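Local coordinates for Mlr6093 protein (PDB 2QJ8), which probably acts as a zinc-dependent hydrolase of the aspartoacylase family, cleaving carbon-nitrogen bonds in linear amides or possibly ester bonds, at the interface of chains A and B. Numbering follows the deposited sequence. Chains: chain A/B, Mlr6093 protein.

The interface of chains A and B. Residues chain A 59, 62, 66, 86, 92; chain B 267, 289-290.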
ATOM      1  N   LEU A  59       3.661  -4.751   7.270  1.00 32.31           N
ATOM      2  CA  LEU A  59       3.660  -4.805   8.709  1.00 31.80           C
ATOM      3  C   LEU A  59       2.590  -5.664   9.327  1.00 28.72           C
ATOM      4  O   LEU A  59       2.657  -5.864  10.519  1.00 30.02           O
ATOM      5  CB  LEU A  59       3.682  -3.404   9.296  1.00 30.57           C
ATOM      6  CG  LEU A  59       5.026  -2.670   9.226  1.00 30.92           C
ATOM      7  CD1 LEU A  59       6.152  -3.312  10.030  1.00 32.85           C
ATOM      8  CD2 LEU A  59       5.465  -2.428   7.795  1.00 30.50           C
ATOM      9  N   PRO A  62       4.353  -8.878  11.004  1.00 29.59           N
ATOM     10  CA  PRO A  62       4.918  -8.464  12.288  1.00 26.83           C
ATOM     11  C   PRO A  62       3.905  -8.179  13.401  1.00 26.41           C
ATOM     12  O   PRO A  62       4.122  -8.608  14.539  1.00 23.13           O
ATOM     13  CB  PRO A  62       5.704  -7.231  11.913  1.00 28.02           C
ATOM     14  CG  PRO A  62       6.254  -7.593  10.571  1.00 25.49           C
ATOM     15  CD  PRO A  62       5.071  -8.228   9.889  1.00 24.01           C
ATOM     16  N   ARG A  66       3.342 -10.355  16.843  1.00 22.76           N
ATOM     17  CA  ARG A  66       3.329  -9.787  18.166  1.00 24.42           C
ATOM     18  C   ARG A  66       2.052 -10.136  18.924  1.00 23.89           C
ATOM     19  O   ARG A  66       2.072 -10.257  20.150  1.00 24.91           O
ATOM     20  CB  ARG A  66       3.477  -8.282  18.090  1.00 25.73           C
ATOM     21  CG  ARG A  66       4.857  -7.846  17.769  1.00 30.12           C
ATOM     22  CD  ARG A  66       4.829  -6.439  17.284  1.00 35.12           C
ATOM     23  NE  ARG A  66       6.154  -6.030  16.871  1.00 35.74           N
ATOM     24  CZ  ARG A  66       7.108  -5.608  17.683  1.00 30.48           C
ATOM     25  NH1 ARG A  66       6.926  -5.533  19.008  1.00 38.79           N
ATOM     26  NH2 ARG A  66       8.288  -5.275  17.144  1.00 33.95           N
ATOM     27  N   GLU A  86      10.118  -9.669  13.067  1.00 27.58           N
ATOM     28  CA  GLU A  86      10.762  -8.934  11.975  1.00 28.81           C
ATOM     29  C   GLU A  86      12.152  -9.501  11.753  1.00 26.62           C
ATOM     30  O   GLU A  86      13.100  -9.094  12.430  1.00 28.92           O
ATOM     31  CB  GLU A  86      10.914  -7.427  12.274  1.00 30.05           C
ATOM     32  CG  GLU A  86       9.644  -6.655  12.533  1.00 30.32           C
ATOM     33  CD  GLU A  86       9.255  -6.556  13.986  1.00 27.75           C
ATOM     34  OE1 GLU A  86      10.109  -6.177  14.834  1.00 32.63           O
ATOM     35  OE2 GLU A  86       8.064  -6.788  14.292  1.00 35.83           O
ATOM     36  N   VAL A  92      12.452  -3.164   7.202  1.00 22.46           N
ATOM     37  CA  VAL A  92      11.259  -2.606   7.885  1.00 25.85           C
ATOM     38  C   VAL A  92      11.445  -1.104   8.192  1.00 28.24           C
ATOM     39  O   VAL A  92      10.564  -0.255   7.900  1.00 30.23           O
ATOM     40  CB  VAL A  92      10.922  -3.399   9.165  1.00 27.78           C
ATOM     41  CG1 VAL A  92       9.777  -2.694   9.975  1.00 23.27           C
ATOM     42  CG2 VAL A  92      10.509  -4.803   8.833  1.00 24.85           C
TER
ATOM     43  N   ILE B 267       6.693   0.579  15.270  1.00 17.54           N
ATOM     44  CA  ILE B 267       5.673   0.095  14.350  1.00 20.03           C
ATOM     45  C   ILE B 267       4.328   0.606  14.791  1.00 20.86           C
ATOM     46  O   ILE B 267       3.817   0.194  15.827  1.00 20.33           O
ATOM     47  CB  ILE B 267       5.673  -1.464  14.270  1.00 20.46           C
ATOM     48  CG1 ILE B 267       7.014  -1.957  13.688  1.00 19.17           C
ATOM     49  CG2 ILE B 267       4.515  -1.944  13.411  1.00 18.83           C
ATOM     50  CD1 ILE B 267       7.196  -3.474  13.720  1.00 21.01           C
ATOM     51  N   PRO B 289       7.272  -1.247  20.047  1.00 22.51           N
ATOM     52  CA  PRO B 289       8.731  -1.020  19.976  1.00 23.78           C
ATOM     53  C   PRO B 289       9.430  -2.137  19.231  1.00 23.42           C
ATOM     54  O   PRO B 289       9.017  -3.283  19.370  1.00 19.70           O
ATOM     55  CB  PRO B 289       9.150  -1.018  21.441  1.00 25.86           C
ATOM     56  CG  PRO B 289       8.131  -1.938  22.115  1.00 27.75           C
ATOM     57  CD  PRO B 289       6.860  -1.787  21.362  1.00 24.00           C
HETATM   58  N   MSE B 290      10.509  -1.811  18.507  1.00 23.54           N
HETATM   59  CA  MSE B 290      11.269  -2.790  17.700  0.50 24.76           C
HETATM   60  C   MSE B 290      12.463  -3.474  18.384  1.00 23.78           C
HETATM   61  O   MSE B 290      12.915  -4.477  17.916  1.00 24.54           O
HETATM   62  CB  MSE B 290      11.737  -2.182  16.359  0.50 23.89           C
HETATM   63  CG  MSE B 290      10.653  -2.127  15.281  0.50 23.82           C
HETATM   64 SE   MSE B 290      11.326  -1.750  13.490  0.37 24.90          SE
HETATM   65  CE  MSE B 290      12.455  -3.293  13.157  0.50 21.39           C
TER
HETATM   66  O   HOH W   1      12.824  -5.543  15.396  1.00 24.65           O
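Helix 60-75 of chain A, the loop residue A:Leu59 just before it, the loop at A:Glu86 and helix 89-94 meet strand 266-270 of chain B and the loop that follows its strand 283-288. The protruding group is B:Ile267, whose delta methyl enters between A:Leu59 and A:Glu86. CD1 of B:Ile267 lies 3.8 Å from CD1 of A:Leu59, and both gamma carbons of B:Ile267 also approach that leucine methyl. On the acidic side CD1 of B:Ile267 sits over the carboxylate face, almost straight above OE2 of A:Glu86 at 3.5 Å; a methyl over a carboxylate face makes no hydrogen bond, so this is van der Waals packing. The extended B:Ile267 side chain (chi2 173°) carries CD1 out to them.

A:Arg66 holds that carboxylate from within its own chain: NE donates to OE2 of A:Glu86 (3.3 Å) on the syn side, and NH2 forms a salt bridge to OE1 of A:Glu86 (3.1 Å). The two flat groups are nearly parallel but stepped, with OE2 tilted out of the guanidinium plane; the NH2 hydrogen bonds to OE1 and OE2 are weak. Their pairing should still restrict rotation of both groups. Across the boundary, the carbonyl O of B:Pro289 faces the fork between NH1 and NH2 of A:Arg66, at 3.1 Å from each, but it is tilted out of the guanidinium plane and both hydrogen bonds are weak (129° at H).

One water extends the polar path, 2.8 Å from OE1 of A:Glu86 and 2.7 Å from the backbone O of B:Met290. The selenomethionine B:Met290 passes the carboxylate, and its SE reaches 4.0 Å from CG1 of A:Val92; the bend at chi3 (63°) turns CE back towards OE1 of A:Glu86.

The patch thus combines a methyl packed against A:Leu59 and A:Glu86 with an ion pair within chain A, and the two-fold axis repeats it. It probably helps hold the two copies together, although the structure alone does not establish the dimer in solution. Because A:Leu59 directly follows the family's HxxE zinc-binding motif, the contact may also steady that active-site loop.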